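Local coordinates for regulator of Ty1 transposition protein 107 (Saccharomyces cerevisiae, PDB 3T7K) that binds phosphorylated histone H2A during DNA damage repair, through the tandem BRCT repeats of its C-terminal region, at residues C[140-152]-C[199-211]. Residues are numbered along the deposited sequence; the frame is centred on the assembly and turned at random.
Sequences NIRCINLVNDIPG and VLIVTKASQVKKF
Two donors of N145 grip the carbonyl oxygen of V199: the backbone N of N145 at 2.9 Å from V199 O, and its amide ND2, which comes from above the carbonyl plane in a nearly straight bond (170° at the hydrogen). With its CG beside the backbone N (chi1 -56°), N145 brings ND2 to the same oxygen that its backbone N uses; I183 O is a second acceptor for ND2, and N170 donates to OD1, so both ends of the buried amide are held. The ladder continues from I201 N to N145 O (2.8 Å) and, longer, from V147 N to I201 O. Where it begins, a water accepts from V199 N and donates to C143 O. These are neighbouring parallel strands, 143-147 and 198-201, in the central sheet of a BRCT fold, the second of the tandem pair. On one face, CD1 of L146 lies 3.4 Å from CB of I201, and CD1 of I144 meets CD1 of I201 equally tightly; L161 of helix 154-163 covers I144 and I201. Beyond the strands, V147 CG1 touches Q207 and approaches the edge of the F211 ring, whose face takes CD2 of L200. Q207 OE1 accepts T203 N in its carbonyl plane and K204 N from above it (2.7 Å), while NE2 reaches back to D149 OD2 in a weak bond. T203 OG1 donates to the same OD2, 3.2 Å away and above the carboxylate plane. A leucine in place of Q207 would probably leave the T203 and K204 amides without their shared acceptor at the helix start, and D149 with one donor fewer.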
loop_
_atom_site.group_PDB
_atom_site.type_symbol
_atom_site.label_atom_id
_atom_site.label_comp_id
_atom_site.label_asym_id
_atom_site.label_seq_id
_atom_site.Cartn_x
_atom_site.Cartn_y
_atom_site.Cartn_z
ATOM N N ASN C 140 -14.481 -5.492 -17.495
ATOM C CA ASN C 140 -15.856 -5.548 -17.023
ATOM C C ASN C 140 -16.354 -6.964 -16.848
ATOM O O ASN C 140 -17.512 -7.257 -17.118
ATOM C CB ASN C 140 -16.780 -4.790 -17.968
ATOM C CG ASN C 140 -16.677 -3.301 -17.784
ATOM O OD1 ASN C 140 -16.577 -2.816 -16.656
ATOM N ND2 ASN C 140 -16.686 -2.568 -18.882
ATOM N N ILE C 141 -15.459 -7.838 -16.402
ATOM C CA ILE C 141 -15.819 -9.168 -15.975
ATOM C C ILE C 141 -15.713 -9.152 -14.446
ATOM O O ILE C 141 -14.615 -9.201 -13.893
ATOM C CB ILE C 141 -14.865 -10.226 -16.557
ATOM C CG1 ILE C 141 -14.805 -10.155 -18.092
ATOM C CG2 ILE C 141 -15.266 -11.616 -16.102
ATOM C CD1 ILE C 141 -16.092 -10.436 -18.776
ATOM N N ARG C 142 -16.853 -9.071 -13.765
ATOM C CA ARG C 142 -16.852 -8.910 -12.313
ATOM C C ARG C 142 -17.346 -10.156 -11.577
ATOM O O ARG C 142 -16.701 -10.622 -10.639
ATOM C CB ARG C 142 -17.665 -7.670 -11.912
ATOM C CG ARG C 142 -17.625 -7.354 -10.416
ATOM C CD ARG C 142 -18.180 -5.967 -10.115
ATOM N NE ARG C 142 -17.317 -4.911 -10.635
ATOM N NH1 ARG C 142 -18.474 -3.211 -9.601
ATOM N NH2 ARG C 142 -16.637 -2.730 -10.895
ATOM N N CYS C 143 -18.492 -10.692 -12.003
ATOM C CA CYS C 143 -19.043 -11.899 -11.400
ATOM C C CYS C 143 -19.157 -12.994 -12.446
ATOM O O CYS C 143 -19.734 -12.795 -13.511
ATOM C CB CYS C 143 -20.415 -11.628 -10.797
ATOM S SG CYS C 143 -20.495 -10.157 -9.756
ATOM N N ILE C 144 -18.599 -14.149 -12.149
ATOM C CA ILE C 144 -18.626 -15.236 -13.107
ATOM C C ILE C 144 -19.167 -16.503 -12.483
ATOM O O ILE C 144 -19.275 -16.624 -11.264
ATOM C CB ILE C 144 -17.225 -15.562 -13.629
ATOM C CG1 ILE C 144 -16.347 -16.019 -12.466
ATOM C CG2 ILE C 144 -16.628 -14.368 -14.338
ATOM C CD1 ILE C 144 -15.130 -16.795 -12.893
ATOM N N ASN C 145 -19.473 -17.459 -13.349
ATOM C CA ASN C 145 -19.882 -18.774 -12.944
ATOM C C ASN C 145 -18.831 -19.730 -13.427
ATOM O O ASN C 145 -18.391 -19.643 -14.570
ATOM C CB ASN C 145 -21.231 -19.134 -13.598
ATOM C CG ASN C 145 -22.302 -18.131 -13.283
ATOM O OD1 ASN C 145 -23.087 -18.315 -12.350
ATOM N ND2 ASN C 145 -22.331 -17.046 -14.035
ATOM N N LEU C 146 -18.459 -20.666 -12.567
ATOM C CA LEU C 146 -17.390 -21.597 -12.850
ATOM C C LEU C 146 -17.936 -22.987 -12.595
ATOM O O LEU C 146 -18.542 -23.226 -11.554
ATOM C CB LEU C 146 -16.216 -21.299 -11.903
ATOM C CG LEU C 146 -14.903 -22.063 -12.038
ATOM C CD1 LEU C 146 -14.256 -21.772 -13.368
ATOM C CD2 LEU C 146 -13.959 -21.678 -10.901
ATOM N N VAL C 147 -17.737 -23.900 -13.541
ATOM C CA VAL C 147 -18.175 -25.264 -13.358
ATOM C C VAL C 147 -17.308 -25.942 -12.315
ATOM O O VAL C 147 -16.091 -25.711 -12.246
ATOM C CB VAL C 147 -18.144 -26.075 -14.669
ATOM C CG1 VAL C 147 -19.176 -25.544 -15.634
ATOM C CG2 VAL C 147 -16.750 -26.056 -15.285
ATOM N N ASN C 148 -17.953 -26.767 -11.499
ATOM C CA ASN C 148 -17.306 -27.416 -10.367
ATOM C C ASN C 148 -16.213 -28.381 -10.781
ATOM O O ASN C 148 -15.328 -28.685 -9.989
ATOM C CB ASN C 148 -18.339 -28.158 -9.509
ATOM C CG ASN C 148 -17.856 -28.388 -8.088
ATOM O OD1 ASN C 148 -16.717 -28.076 -7.755
ATOM N ND2 ASN C 148 -18.724 -28.937 -7.242
ATOM N N ASP C 149 -16.270 -28.864 -12.016
ATOM C CA ASP C 149 -15.300 -29.850 -12.487
ATOM C C ASP C 149 -14.134 -29.233 -13.252
ATOM O O ASP C 149 -13.522 -29.886 -14.100
ATOM C CB ASP C 149 -15.980 -30.922 -13.351
ATOM C CG ASP C 149 -16.413 -30.398 -14.707
ATOM O OD1 ASP C 149 -16.984 -31.189 -15.494
ATOM O OD2 ASP C 149 -16.195 -29.198 -14.990
ATOM N N ILE C 150 -13.839 -27.969 -12.968
ATOM C CA ILE C 150 -12.726 -27.302 -13.623
ATOM C C ILE C 150 -11.410 -27.881 -13.103
ATOM O O ILE C 150 -11.211 -27.992 -11.896
ATOM C CB ILE C 150 -12.775 -25.763 -13.417
ATOM C CG1 ILE C 150 -11.872 -25.052 -14.429
ATOM C CG2 ILE C 150 -12.426 -25.385 -11.976
ATOM C CD1 ILE C 150 -12.485 -24.866 -15.821
ATOM N N PRO C 151 -10.530 -28.300 -14.022
ATOM C CA PRO C 151 -9.175 -28.774 -13.713
ATOM C C PRO C 151 -8.355 -27.763 -12.908
ATOM O O PRO C 151 -8.188 -26.615 -13.329
ATOM C CB PRO C 151 -8.552 -28.993 -15.101
ATOM C CG PRO C 151 -9.554 -28.447 -16.099
ATOM C CD PRO C 151 -10.877 -28.530 -15.431
ATOM N N GLY C 152 -7.837 -28.209 -11.768
ATOM C CA GLY C 152 -7.158 -27.343 -10.818
ATOM C C GLY C 152 -8.040 -27.189 -9.592
ATOM O O GLY C 152 -7.561 -26.955 -8.472
ATOM N N VAL C 199 -21.411 -14.650 -17.655
ATOM C CA VAL C 199 -20.074 -15.108 -17.967
ATOM C C VAL C 199 -19.887 -16.435 -17.289
ATOM O O VAL C 199 -20.103 -16.563 -16.083
ATOM C CB VAL C 199 -18.974 -14.128 -17.452
ATOM C CG1 VAL C 199 -17.628 -14.558 -17.974
ATOM C CG2 VAL C 199 -19.271 -12.725 -17.916
ATOM N N LEU C 200 -19.483 -17.434 -18.059
ATOM C CA LEU C 200 -19.318 -18.771 -17.523
ATOM C C LEU C 200 -18.011 -19.354 -18.011
ATOM O O LEU C 200 -17.626 -19.151 -19.164
ATOM C CB LEU C 200 -20.478 -19.680 -17.951
ATOM C CG LEU C 200 -21.913 -19.226 -17.632
ATOM C CD1 LEU C 200 -22.484 -18.314 -18.733
ATOM C CD2 LEU C 200 -22.821 -20.426 -17.464
ATOM N N ILE C 201 -17.337 -20.087 -17.132
ATOM C CA ILE C 201 -16.101 -20.743 -17.489
ATOM C C ILE C 201 -16.451 -22.199 -17.443
ATOM O O ILE C 201 -16.989 -22.675 -16.449
ATOM C CB ILE C 201 -14.994 -20.470 -16.463
ATOM C CG1 ILE C 201 -14.662 -18.980 -16.436
ATOM C CG2 ILE C 201 -13.756 -21.277 -16.806
ATOM C CD1 ILE C 201 -13.626 -18.591 -15.363
ATOM N N VAL C 202 -16.182 -22.908 -18.528
ATOM C CA VAL C 202 -16.650 -24.272 -18.638
ATOM C C VAL C 202 -15.552 -25.194 -19.112
ATOM O O VAL C 202 -14.496 -24.742 -19.548
ATOM C CB VAL C 202 -17.880 -24.380 -19.588
ATOM C CG1 VAL C 202 -19.047 -23.577 -19.030
ATOM C CG2 VAL C 202 -17.524 -23.924 -20.987
ATOM N N THR C 203 -15.827 -26.490 -19.008
ATOM C CA THR C 203 -14.925 -27.552 -19.429
ATOM C C THR C 203 -15.430 -28.270 -20.689
ATOM O O THR C 203 -14.663 -28.508 -21.622
ATOM C CB THR C 203 -14.776 -28.605 -18.308
ATOM O OG1 THR C 203 -14.108 -28.020 -17.179
ATOM C CG2 THR C 203 -13.988 -29.808 -18.803
ATOM N N LYS C 204 -16.721 -28.600 -20.720
ATOM C CA LYS C 204 -17.257 -29.482 -21.762
ATOM C C LYS C 204 -18.254 -28.809 -22.704
ATOM O O LYS C 204 -18.980 -27.897 -22.309
ATOM C CB LYS C 204 -17.949 -30.693 -21.128
ATOM C CG LYS C 204 -17.085 -31.531 -20.210
ATOM C CD LYS C 204 -17.945 -32.548 -19.454
ATOM C CE LYS C 204 -18.849 -33.312 -20.408
ATOM N NZ LYS C 204 -19.801 -34.225 -19.711
ATOM N N ALA C 205 -18.306 -29.291 -23.944
ATOM C CA ALA C 205 -19.319 -28.854 -24.891
ATOM C C ALA C 205 -20.689 -29.231 -24.340
ATOM O O ALA C 205 -21.694 -28.580 -24.630
ATOM C CB ALA C 205 -19.093 -29.501 -26.243
ATOM N N SER C 206 -20.717 -30.283 -23.534
ATOM C CA SER C 206 -21.954 -30.733 -22.908
ATOM C C SER C 206 -22.496 -29.647 -21.993
ATOM O O SER C 206 -23.688 -29.625 -21.666
ATOM C CB SER C 206 -21.704 -32.003 -22.093
ATOM O OG SER C 206 -21.576 -31.717 -20.709
ATOM N N GLN C 207 -21.613 -28.745 -21.573
ATOM C CA GLN C 207 -21.999 -27.701 -20.635
ATOM C C GLN C 207 -22.434 -26.444 -21.376
ATOM O O GLN C 207 -23.340 -25.736 -20.935
ATOM C CB GLN C 207 -20.854 -27.398 -19.669
ATOM C CG GLN C 207 -20.564 -28.533 -18.699
ATOM C CD GLN C 207 -19.197 -28.410 -18.050
ATOM O OE1 GLN C 207 -18.259 -27.863 -18.640
ATOM N NE2 GLN C 207 -19.079 -28.917 -16.826
ATOM N N VAL C 208 -21.793 -26.179 -22.509
ATOM C CA VAL C 208 -22.180 -25.061 -23.341
ATOM C C VAL C 208 -23.659 -25.204 -23.748
ATOM O O VAL C 208 -24.442 -24.260 -23.631
ATOM C CB VAL C 208 -21.275 -24.956 -24.590
ATOM C CG1 VAL C 208 -21.747 -23.848 -25.506
ATOM C CG2 VAL C 208 -19.810 -24.728 -24.178
ATOM N N LYS C 209 -24.041 -26.390 -24.209
ATOM C CA LYS C 209 -25.414 -26.610 -24.658
ATOM C C LYS C 209 -26.409 -26.392 -23.529
ATOM O O LYS C 209 -27.359 -25.633 -23.669
ATOM C CB LYS C 209 -25.571 -28.014 -25.241
ATOM C CG LYS C 209 -24.610 -28.313 -26.375
ATOM C CD LYS C 209 -24.402 -29.814 -26.516
ATOM C CE LYS C 209 -23.671 -30.161 -27.800
ATOM N NZ LYS C 209 -23.149 -31.554 -27.761
ATOM N N LYS C 210 -26.186 -27.055 -22.405
ATOM C CA LYS C 210 -27.035 -26.865 -21.237
ATOM C C LYS C 210 -27.224 -25.393 -20.882
ATOM O O LYS C 210 -28.349 -24.932 -20.697
ATOM C CB LYS C 210 -26.458 -27.605 -20.032
ATOM C CG LYS C 210 -27.348 -27.543 -18.788
ATOM C CD LYS C 210 -26.645 -28.105 -17.554
ATOM C CE LYS C 210 -27.504 -27.940 -16.293
ATOM N NZ LYS C 210 -28.207 -29.200 -15.908
ATOM N N PHE C 211 -26.124 -24.650 -20.783
ATOM C CA PHE C 211 -26.197 -23.289 -20.261
ATOM C C PHE C 211 -26.814 -22.302 -21.234
ATOM O O PHE C 211 -27.584 -21.433 -20.841
ATOM C CB PHE C 211 -24.823 -22.806 -19.787
ATOM C CG PHE C 211 -24.352 -23.495 -18.542
ATOM C CD1 PHE C 211 -25.188 -23.603 -17.449
ATOM C CD2 PHE C 211 -23.092 -24.062 -18.476
ATOM C CE1 PHE C 211 -24.772 -24.246 -16.308
ATOM C CE2 PHE C 211 -22.667 -24.706 -17.331
ATOM C CZ PHE C 211 -23.513 -24.801 -16.246
HETATM O O HOH W 1 -22.055 -13.792 -14.717
#